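PDB 6WG5: ectonucleoside triphosphate diphosphohydrolase 4 from Homo sapiens, which is a member of the GDA1/CD39 family, whose two-domain architecture is related to that of the actin-like ATPases. Local coordinates for residues Y128-T132 against S165-V169; K173-V177 against K252-F258; I183-R189 against K217-I222; Y234-V240 against V270-Y274. One frame throughout, in Å; residues are numbered along the deposited sequence. Where two conformers were deposited one is given.

Contact 1 of 4, residues Y128-T132 against S165-V169; sequences YILCT and SHAEV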
# COMPACT_ATOMS: atom_id res chain seq x y z
N TYR A 128 -5.95 -16.41 -10.17
CA TYR A 128 -5.16 -16.32 -8.94
C TYR A 128 -6.06 -15.81 -7.82
O TYR A 128 -6.72 -14.78 -7.97
CB TYR A 128 -3.96 -15.39 -9.13
CG TYR A 128 -2.99 -15.85 -10.19
CD1 TYR A 128 -2.12 -16.91 -9.94
CD2 TYR A 128 -2.94 -15.24 -11.43
CE1 TYR A 128 -1.23 -17.34 -10.91
CE2 TYR A 128 -2.05 -15.67 -12.41
CZ TYR A 128 -1.20 -16.72 -12.14
OH TYR A 128 -0.31 -17.15 -13.10
N ILE A 129 -6.08 -16.54 -6.71
CA ILE A 129 -6.84 -16.17 -5.52
C ILE A 129 -5.83 -15.95 -4.40
O ILE A 129 -5.23 -16.90 -3.90
CB ILE A 129 -7.87 -17.24 -5.14
CG1 ILE A 129 -8.87 -17.43 -6.28
CG2 ILE A 129 -8.59 -16.84 -3.85
CD1 ILE A 129 -9.89 -18.52 -6.05
N LEU A 130 -5.65 -14.69 -4.01
CA LEU A 130 -4.63 -14.30 -3.04
C LEU A 130 -5.32 -13.65 -1.85
O LEU A 130 -6.00 -12.63 -2.00
CB LEU A 130 -3.62 -13.35 -3.68
CG LEU A 130 -3.07 -13.82 -5.03
CD1 LEU A 130 -2.18 -12.76 -5.65
CD2 LEU A 130 -2.31 -15.14 -4.88
N CYS A 131 -5.12 -14.23 -0.67
CA CYS A 131 -5.79 -13.79 0.55
C CYS A 131 -4.80 -13.04 1.44
O CYS A 131 -3.62 -13.39 1.49
CB CYS A 131 -6.36 -14.99 1.31
SG CYS A 131 -7.13 -16.23 0.25
N THR A 132 -5.30 -12.02 2.14
CA THR A 132 -4.43 -11.15 2.92
C THR A 132 -4.64 -11.35 4.42
O THR A 132 -4.41 -12.45 4.94
CB THR A 132 -4.67 -9.69 2.53
OG1 THR A 132 -6.07 -9.38 2.63
CG2 THR A 132 -4.20 -9.44 1.10
N SER A 165 -0.45 -23.77 -6.76
CA SER A 165 0.24 -22.50 -6.58
C SER A 165 -0.66 -21.30 -6.83
O SER A 165 -0.32 -20.18 -6.42
CB SER A 165 1.46 -22.43 -7.50
OG SER A 165 1.11 -22.76 -8.83
N HIS A 166 -1.80 -21.49 -7.50
CA HIS A 166 -2.67 -20.37 -7.85
C HIS A 166 -3.52 -19.88 -6.69
O HIS A 166 -3.99 -18.74 -6.71
CB HIS A 166 -3.57 -20.77 -9.02
CG HIS A 166 -2.84 -20.96 -10.31
ND1 HIS A 166 -3.17 -20.28 -11.47
CD2 HIS A 166 -1.79 -21.75 -10.64
CE1 HIS A 166 -2.36 -20.64 -12.44
NE2 HIS A 166 -1.51 -21.54 -11.96
N ALA A 167 -3.73 -20.72 -5.67
CA ALA A 167 -4.45 -20.33 -4.46
C ALA A 167 -3.45 -20.28 -3.31
O ALA A 167 -2.78 -21.27 -3.02
CB ALA A 167 -5.58 -21.32 -4.16
N GLU A 168 -3.36 -19.12 -2.66
CA GLU A 168 -2.29 -18.89 -1.71
C GLU A 168 -2.68 -17.77 -0.76
O GLU A 168 -3.40 -16.84 -1.14
CB GLU A 168 -0.98 -18.56 -2.43
CG GLU A 168 0.17 -18.11 -1.54
CD GLU A 168 1.37 -17.63 -2.33
OE1 GLU A 168 2.45 -17.46 -1.74
OE2 GLU A 168 1.22 -17.43 -3.56
N VAL A 169 -2.18 -17.86 0.47
CA VAL A 169 -2.26 -16.78 1.44
C VAL A 169 -0.93 -16.03 1.39
O VAL A 169 0.10 -16.55 1.82
CB VAL A 169 -2.54 -17.31 2.86
CG1 VAL A 169 -2.58 -16.16 3.86
CG2 VAL A 169 -3.84 -18.09 2.88

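Contact 2 of 4, residues K173-V177 against K252-F258; sequences KQEGV and KNLLAEF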
# COMPACT_ATOMS: atom_id res chain seq x y z
N LYS A 173 4.50 -8.75 3.46
CA LYS A 173 5.64 -8.35 2.65
C LYS A 173 5.33 -8.49 1.17
O LYS A 173 5.63 -7.60 0.37
CB LYS A 173 6.86 -9.20 3.04
CG LYS A 173 8.16 -8.79 2.38
CD LYS A 173 9.05 -10.00 2.17
CE LYS A 173 10.53 -9.66 2.24
NZ LYS A 173 11.36 -10.90 2.18
N GLN A 174 4.72 -9.62 0.78
CA GLN A 174 4.35 -9.81 -0.62
C GLN A 174 3.32 -8.77 -1.06
O GLN A 174 3.38 -8.26 -2.19
CB GLN A 174 3.79 -11.21 -0.84
CG GLN A 174 4.80 -12.33 -0.63
CD GLN A 174 4.19 -13.70 -0.85
OE1 GLN A 174 3.65 -14.32 0.07
NE2 GLN A 174 4.26 -14.18 -2.09
N GLU A 175 2.37 -8.44 -0.18
CA GLU A 175 1.37 -7.44 -0.53
C GLU A 175 2.04 -6.09 -0.78
O GLU A 175 1.66 -5.37 -1.71
CB GLU A 175 0.33 -7.33 0.59
CG GLU A 175 -0.97 -6.68 0.15
CD GLU A 175 -1.94 -6.49 1.31
OE1 GLU A 175 -1.73 -7.10 2.38
OE2 GLU A 175 -2.90 -5.71 1.15
N GLY A 176 3.03 -5.74 0.04
CA GLY A 176 3.76 -4.50 -0.19
C GLY A 176 4.53 -4.50 -1.49
O GLY A 176 4.54 -3.50 -2.22
N VAL A 177 5.18 -5.62 -1.81
CA VAL A 177 5.90 -5.72 -3.08
C VAL A 177 4.94 -5.56 -4.25
O VAL A 177 5.18 -4.77 -5.17
CB VAL A 177 6.67 -7.05 -3.16
CG1 VAL A 177 7.36 -7.19 -4.52
CG2 VAL A 177 7.70 -7.14 -2.04
N LYS A 252 17.00 -9.53 6.03
CA LYS A 252 16.56 -10.60 5.13
C LYS A 252 15.03 -10.63 5.04
O LYS A 252 14.46 -10.72 3.95
CB LYS A 252 17.06 -11.96 5.62
CG LYS A 252 18.50 -12.30 5.26
CD LYS A 252 18.86 -13.68 5.80
CE LYS A 252 20.28 -14.09 5.43
NZ LYS A 252 21.31 -13.25 6.09
N ASN A 253 14.36 -10.53 6.19
CA ASN A 253 12.91 -10.66 6.24
C ASN A 253 12.19 -9.42 5.72
O ASN A 253 11.00 -9.51 5.41
CB ASN A 253 12.48 -10.94 7.68
CG ASN A 253 11.12 -11.59 7.75
OD1 ASN A 253 10.78 -12.46 6.94
ND2 ASN A 253 10.32 -11.18 8.73
N LEU A 254 12.88 -8.28 5.61
CA LEU A 254 12.27 -7.04 5.15
C LEU A 254 12.71 -6.67 3.74
O LEU A 254 12.35 -5.59 3.25
CB LEU A 254 12.60 -5.90 6.11
CG LEU A 254 12.24 -6.14 7.57
CD1 LEU A 254 12.62 -4.93 8.41
CD2 LEU A 254 10.75 -6.45 7.72
N LEU A 255 13.47 -7.53 3.07
CA LEU A 255 13.96 -7.28 1.73
C LEU A 255 13.45 -8.36 0.79
O LEU A 255 13.47 -9.55 1.13
CB LEU A 255 15.49 -7.23 1.69
CG LEU A 255 16.14 -6.05 2.40
CD1 LEU A 255 17.64 -6.26 2.53
CD2 LEU A 255 15.84 -4.75 1.67
N ALA A 256 13.00 -7.94 -0.39
CA ALA A 256 12.54 -8.85 -1.43
C ALA A 256 13.40 -8.65 -2.67
O ALA A 256 13.62 -7.51 -3.11
CB ALA A 256 11.07 -8.61 -1.77
N GLU A 257 13.90 -9.75 -3.22
CA GLU A 257 14.71 -9.73 -4.44
C GLU A 257 14.03 -10.59 -5.48
O GLU A 257 13.87 -11.80 -5.29
CB GLU A 257 16.13 -10.23 -4.15
CG GLU A 257 17.01 -9.18 -3.50
CD GLU A 257 18.12 -9.78 -2.66
OE1 GLU A 257 18.23 -9.41 -1.47
OE2 GLU A 257 18.87 -10.63 -3.18
N PHE A 258 13.63 -9.97 -6.59
CA PHE A 258 12.84 -10.64 -7.61
C PHE A 258 13.25 -10.13 -8.98
O PHE A 258 14.00 -9.16 -9.11
CB PHE A 258 11.34 -10.43 -7.38
CG PHE A 258 10.94 -8.98 -7.29
CD1 PHE A 258 10.55 -8.29 -8.42
CD2 PHE A 258 10.97 -8.32 -6.08
CE1 PHE A 258 10.19 -6.96 -8.34
CE2 PHE A 258 10.61 -6.99 -5.99
CZ PHE A 258 10.22 -6.31 -7.13

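Contact 3 of 4, residues I183-R189 against K217-I222; sequences INFVLGR and KRTAGI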
# COMPACT_ATOMS: atom_id res chain seq x y z
N ILE A 183 2.26 0.46 -8.70
CA ILE A 183 2.37 1.90 -8.92
C ILE A 183 3.47 2.21 -9.93
O ILE A 183 3.28 3.02 -10.83
CB ILE A 183 2.60 2.63 -7.58
CG1 ILE A 183 2.54 4.15 -7.81
CG2 ILE A 183 3.93 2.24 -6.95
CD1 ILE A 183 2.70 4.98 -6.55
N ASN A 184 4.63 1.56 -9.79
CA ASN A 184 5.73 1.84 -10.70
C ASN A 184 5.41 1.39 -12.12
O ASN A 184 5.91 1.97 -13.08
CB ASN A 184 7.01 1.18 -10.20
CG ASN A 184 7.65 1.94 -9.07
OD1 ASN A 184 8.37 2.91 -9.30
ND2 ASN A 184 7.38 1.52 -7.84
N PHE A 185 4.58 0.36 -12.26
CA PHE A 185 4.20 -0.09 -13.60
C PHE A 185 3.38 0.97 -14.32
O PHE A 185 3.71 1.36 -15.44
CB PHE A 185 3.43 -1.41 -13.50
CG PHE A 185 3.04 -1.97 -14.83
CD1 PHE A 185 4.00 -2.48 -15.69
CD2 PHE A 185 1.71 -1.98 -15.23
CE1 PHE A 185 3.65 -2.99 -16.91
CE2 PHE A 185 1.35 -2.50 -16.45
CZ PHE A 185 2.32 -3.01 -17.30
N VAL A 186 2.31 1.45 -13.68
CA VAL A 186 1.47 2.47 -14.32
C VAL A 186 2.27 3.74 -14.55
O VAL A 186 2.03 4.47 -15.52
CB VAL A 186 0.20 2.73 -13.49
CG1 VAL A 186 -0.65 1.47 -13.39
CG2 VAL A 186 0.55 3.25 -12.10
N LEU A 187 3.22 4.04 -13.66
CA LEU A 187 4.08 5.20 -13.86
C LEU A 187 5.13 4.98 -14.94
O LEU A 187 5.86 5.92 -15.27
CB LEU A 187 4.78 5.56 -12.54
CG LEU A 187 3.89 6.10 -11.41
CD1 LEU A 187 4.73 6.41 -10.19
CD2 LEU A 187 3.12 7.33 -11.85
N GLY A 188 5.22 3.77 -15.50
CA GLY A 188 6.14 3.51 -16.59
C GLY A 188 7.58 3.31 -16.18
O GLY A 188 8.46 3.39 -17.04
N ARG A 189 7.84 3.03 -14.91
CA ARG A 189 9.21 2.92 -14.42
C ARG A 189 9.88 1.61 -14.81
O ARG A 189 11.09 1.48 -14.63
CB ARG A 189 9.24 3.08 -12.90
CG ARG A 189 8.56 4.35 -12.41
CD ARG A 189 9.15 5.59 -13.07
NE ARG A 189 8.43 6.81 -12.69
CZ ARG A 189 8.72 7.55 -11.63
NH1 ARG A 189 9.72 7.22 -10.83
NH2 ARG A 189 8.01 8.64 -11.38
N LYS A 217 15.74 3.59 -15.00
CA LYS A 217 14.79 4.55 -14.44
C LYS A 217 14.70 4.40 -12.92
O LYS A 217 14.59 3.28 -12.40
CB LYS A 217 13.40 4.35 -15.04
CG LYS A 217 13.19 4.96 -16.41
CD LYS A 217 11.72 4.89 -16.78
CE LYS A 217 11.46 5.41 -18.18
NZ LYS A 217 10.01 5.31 -18.53
N ARG A 218 14.74 5.53 -12.23
CA ARG A 218 14.45 5.54 -10.80
C ARG A 218 13.00 5.13 -10.56
O ARG A 218 12.11 5.48 -11.33
CB ARG A 218 14.71 6.94 -10.24
CG ARG A 218 14.58 7.04 -8.73
CD ARG A 218 14.88 8.46 -8.28
NE ARG A 218 13.85 9.40 -8.72
CZ ARG A 218 13.96 10.72 -8.63
NH1 ARG A 218 15.05 11.27 -8.12
NH2 ARG A 218 12.98 11.50 -9.07
N THR A 219 12.77 4.40 -9.47
CA THR A 219 11.43 4.00 -9.08
C THR A 219 10.89 4.92 -7.99
O THR A 219 11.62 5.72 -7.40
CB THR A 219 11.41 2.55 -8.59
OG1 THR A 219 12.34 2.39 -7.51
CG2 THR A 219 11.77 1.59 -9.72
N ALA A 220 9.60 4.79 -7.73
CA ALA A 220 8.90 5.60 -6.74
C ALA A 220 8.53 4.72 -5.55
O ALA A 220 7.88 3.69 -5.72
CB ALA A 220 7.65 6.25 -7.33
N GLY A 221 8.95 5.13 -4.35
CA GLY A 221 8.54 4.45 -3.15
C GLY A 221 7.12 4.80 -2.77
O GLY A 221 6.52 5.74 -3.29
N ILE A 222 6.57 4.02 -1.85
CA ILE A 222 5.20 4.22 -1.38
C ILE A 222 5.20 4.30 0.14
O ILE A 222 5.82 3.47 0.81
CB ILE A 222 4.25 3.10 -1.87
CG1 ILE A 222 4.84 1.72 -1.59
CG2 ILE A 222 3.99 3.27 -3.37
CD1 ILE A 222 3.93 0.56 -2.00
O HOH W 1 8.19 6.85 -16.46
O HOH W 2 13.32 1.04 -13.37

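Contact 4 of 4, residues Y234-V240 against V270-Y274; sequences YEVPKTV and VYRVY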
# COMPACT_ATOMS: atom_id res chain seq x y z
N TYR A 234 10.15 0.70 -0.66
CA TYR A 234 10.96 1.40 -1.65
C TYR A 234 12.10 0.51 -2.11
O TYR A 234 12.43 -0.49 -1.48
CB TYR A 234 11.51 2.72 -1.08
CG TYR A 234 12.27 2.57 0.21
CD1 TYR A 234 13.64 2.41 0.22
CD2 TYR A 234 11.60 2.62 1.43
CE1 TYR A 234 14.34 2.29 1.41
CE2 TYR A 234 12.29 2.50 2.62
CZ TYR A 234 13.65 2.33 2.61
OH TYR A 234 14.33 2.21 3.80
N GLU A 235 12.68 0.89 -3.24
CA GLU A 235 13.80 0.15 -3.82
C GLU A 235 15.10 0.54 -3.13
O GLU A 235 15.31 1.70 -2.78
CB GLU A 235 13.90 0.43 -5.32
CG GLU A 235 15.08 -0.26 -5.99
CD GLU A 235 15.24 0.13 -7.45
OE1 GLU A 235 14.40 0.91 -7.95
OE2 GLU A 235 16.22 -0.33 -8.08
N VAL A 236 15.96 -0.45 -2.94
CA VAL A 236 17.30 -0.23 -2.39
C VAL A 236 18.30 -0.43 -3.52
O VAL A 236 18.75 -1.57 -3.75
CB VAL A 236 17.57 -1.17 -1.21
CG1 VAL A 236 18.92 -0.86 -0.58
CG2 VAL A 236 16.46 -1.06 -0.18
N PRO A 237 18.67 0.62 -4.26
CA PRO A 237 19.48 0.39 -5.47
C PRO A 237 20.91 -0.03 -5.17
O PRO A 237 21.45 -0.90 -5.86
CB PRO A 237 19.43 1.74 -6.20
CG PRO A 237 18.41 2.57 -5.47
CD PRO A 237 18.36 2.04 -4.08
N LYS A 238 21.54 0.58 -4.17
CA LYS A 238 22.95 0.37 -3.90
C LYS A 238 23.16 -0.79 -2.94
O LYS A 238 22.32 -1.09 -2.09
CB LYS A 238 23.59 1.63 -3.33
CG LYS A 238 23.99 2.65 -4.39
CD LYS A 238 24.72 3.83 -3.76
CE LYS A 238 25.29 4.77 -4.82
NZ LYS A 238 25.11 6.20 -4.46
N THR A 239 24.32 -1.45 -3.08
CA THR A 239 24.71 -2.49 -2.15
C THR A 239 24.62 -1.98 -0.72
O THR A 239 25.01 -0.85 -0.42
CB THR A 239 26.13 -2.96 -2.45
OG1 THR A 239 26.21 -3.42 -3.81
CG2 THR A 239 26.54 -4.10 -1.52
N VAL A 240 24.11 -2.83 0.17
CA VAL A 240 23.93 -2.49 1.58
C VAL A 240 25.02 -3.17 2.38
O VAL A 240 25.29 -4.37 2.20
CB VAL A 240 22.54 -2.90 2.08
CG1 VAL A 240 22.35 -2.50 3.54
CG2 VAL A 240 21.45 -2.28 1.21
N VAL A 270 15.78 -6.81 -12.39
CA VAL A 270 16.01 -7.33 -11.05
C VAL A 270 15.98 -6.17 -10.07
O VAL A 270 16.71 -5.19 -10.24
CB VAL A 270 17.35 -8.09 -10.98
CG1 VAL A 270 17.66 -8.50 -9.54
CG2 VAL A 270 17.31 -9.32 -11.87
N TYR A 271 15.14 -6.28 -9.04
CA TYR A 271 14.95 -5.21 -8.08
C TYR A 271 15.08 -5.74 -6.66
O TYR A 271 14.68 -6.87 -6.37
CB TYR A 271 13.56 -4.55 -8.23
CG TYR A 271 13.40 -3.78 -9.52
CD1 TYR A 271 13.76 -2.44 -9.59
CD2 TYR A 271 12.89 -4.38 -10.65
CE1 TYR A 271 13.62 -1.73 -10.76
CE2 TYR A 271 12.74 -3.67 -11.83
CZ TYR A 271 13.11 -2.35 -11.88
OH TYR A 271 12.97 -1.63 -13.04
N ARG A 272 15.65 -4.91 -5.79
CA ARG A 272 15.67 -5.15 -4.35
C ARG A 272 14.74 -4.13 -3.70
O ARG A 272 15.01 -2.92 -3.77
CB ARG A 272 17.09 -5.03 -3.79
CG ARG A 272 17.22 -5.42 -2.33
CD ARG A 272 18.60 -5.12 -1.77
NE ARG A 272 19.66 -5.27 -2.78
CZ ARG A 272 20.51 -4.31 -3.14
NH1 ARG A 272 21.42 -4.57 -4.07
NH2 ARG A 272 20.48 -3.11 -2.58
N VAL A 273 13.66 -4.60 -3.10
CA VAL A 273 12.64 -3.74 -2.52
C VAL A 273 12.53 -4.02 -1.03
O VAL A 273 12.39 -5.18 -0.62
CB VAL A 273 11.28 -3.92 -3.21
CG1 VAL A 273 10.24 -2.98 -2.62
CG2 VAL A 273 11.41 -3.69 -4.71
N TYR A 274 12.58 -2.96 -0.23
CA TYR A 274 12.38 -3.04 1.21
C TYR A 274 10.92 -2.78 1.54
O TYR A 274 10.33 -1.84 1.00
CB TYR A 274 13.28 -2.02 1.92
CG TYR A 274 12.93 -1.74 3.37
CD1 TYR A 274 12.17 -0.64 3.71
CD2 TYR A 274 13.38 -2.57 4.38
CE1 TYR A 274 11.85 -0.37 5.03
CE2 TYR A 274 13.07 -2.31 5.71
CZ TYR A 274 12.31 -1.21 6.03
OH TYR A 274 12.00 -0.95 7.34
O HOH W 3 16.94 -2.81 -7.05

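Contact 1 of 4, residues Y128-T132 against S165-V169
Three backbone hydrogen bonds join these segments in the regular alternation of parallel strands. Ile129 N donates to His166 O (3.0 Å), Glu168 N to Ile129 O (3.2 Å) and Cys131 N to Glu168 O (3.2 Å), so the chain opposite is gripped at every second residue. CA-H...O contacts fill the same seam, the shortest from Leu130 CA to Glu168 O (3.4 Å). The strand axes run only 15° from parallel. A parallel neighbour cannot be reached by a tight hairpin; here the connection includes helix 140-157, making a beta-alpha-beta crossover. Strand 40-48 flanks 127-131 on its other edge, and the sheet fits the ribonuclease H-like core of actin-related domains. Strand alternation then sorts the side chains. Ile129, Ala167, Cys131 and Val169 share the face covered by helix 140-157, with Cys131 CB 4.3 Å from Val169 CG2. Leu130 and Glu168 lie on the opposite face, where Leu130 meets Trp479 and Ala483 of helix 479-487. Beside the first rung, the rings of Tyr128 and His166 lie in nearly parallel planes (8°) but are slid apart, barely overlapping, centroids 4.8 Å apart; His166 ND1 is hydrogen-bonded to Leu127 O, while Tyr128 CE1 approaches it to 3.6 Å over the imidazole face.

Contact 2 of 4, residues K173-V177 against K252-F258
Helix 173-177 crosses strand 255-258 at 58°, their axes 9.6 Å apart, a spacing that side chains rather than backbones must bridge. This is helix-on-sheet packing of an alpha/beta domain: helix 172-186 lies against the sheet in which 255-259 is an edge strand within this chain. Residues 252-254 end a weakly bonded helix and lead directly into that strand. From the helix, Lys173 and Val177, one turn apart, both direct their CB toward the strand, as do Ala256 and Phe258 in return, two residues apart on the same strand face; Leu255, just before them, points away. Val177 fits over this pair, with CG2 3.7 Å from Ala256 CB and CG1 3.6 Å from Phe258 CE2. It also touches Val275 of the adjacent strand 270-279. Lys173 spans the junction at its more open end. Its aliphatic chain passes Ala256, with CE 4.2 Å from CB, before Lys173 NZ donates a 2.7 Å hydrogen bond to Leu255 O.

Contact 3 of 4, residues I183-R189 against K217-I222
Polar side chains, short or long, can close the end of a helix onto a neighbouring chain when each adopts the right rotamer. Asn184 (chi1 m, chi2 -83°) turns its amide to pair with both backbone groups of Ala220: Ala220 N donates to Asn184 OD1 at 2.7 Å, and Asn184 ND2 to Ala220 O at 3.1 Å. One turn later the helix finishes in a Schellman motif, with Gly188 at positive phi, Gly188 N bonded to Phe185 O (2.8 Å) and Arg189 N to Asn184 O (2.9 Å). Lys217, m at chi1 and extended thereafter, reaches this terminus; its NZ donates to Gly188 O (2.9 Å) and to a water held by Leu187 O. A second water bridges Arg189 O and Lys217 O. Arg189 instead bends twice (m, m) so that NH1 meets Arg218 O at 3.0 Å; the same nitrogen forms a salt bridge with Glu380. Ile183 (t) and Ile222 (p) meet CG2 to CG2 at 3.7 Å. The contact thus fastens the C-terminal end of helix 172-186 over residues 217-220 and the strand 221-225 that they lead into, while Ile183 and Leu187 cover Tyr382 of strand 381-385 and Phe185 and Val186 turn to Leu481 of helix 479-487.

Contact 4 of 4, residues Y234-V240 against V270-Y274
An antiparallel sheet satisfies its polar backbone by reciprocal pairing, and where one strand ends other groups must take over. Tyr234 and Tyr274 form a hydrogen-bonded pair: Tyr234 N donates to Tyr274 O (3.0 Å) and Tyr274 N to Tyr234 O (2.8 Å). Glu235 and Val273 are the following non-hydrogen-bonded pair, after which Val236 N donates to Arg272 O (2.8 Å). The strands are sheet neighbours without being a hairpin, since helix 245-254 and strand 255-259 intervene in the chain. The pairing of Val236 with Arg272 is one-sided: Arg272 N donates to a water (2.8 Å) that itself donates to Glu235 OE2 (2.8 Å), and Glu235 has further partners in Arg216, by a salt bridge, and Thr219, by a hydrogen bond. The phenol hydroxyls look outside too, Tyr234 to Pro372 O and Tyr274 to Tyr370 O. Their rings meet obliquely (50°), with Tyr234 CE2 3.3 Å from Tyr274 CD1, and Val236 CG2 packs 3.9 Å from Tyr274 CB. On the other face, Glu235 and Val273 both touch Trp180 of helix 172-186. Residues 236-240 curl around the Arg272 guanidinium, given here in one of two conformers. Val236 O sits over its face, close but poorly angled for bonding, whereas Arg272 NH2 donates to Lys238 O at 2.8 Å.

Buried contact 1 lies in the first sheet; its strand 167-169 leads into helix 172-186, whose N-terminal part serves contact 2 and whose C-terminal end serves contact 3, both against the second sheet. Contact 4 lies within that sheet: Ala256 N is 2.8 Å from Val273 O, a probable hydrogen bond to contact 2, and Thr219 OG1 is 2.6 Å from Glu235 OE1, probably bonding it to contact 3. Strand pairs rely on backbone bonding, parallel in contact 1, antiparallel in contact 4, which is buried with exposed loop residues and adds an arginine and a water. Partly buried contact 2 combines Val177 packing with a long, backbone-bonded lysine; buried contact 3 is polar and water-assisted.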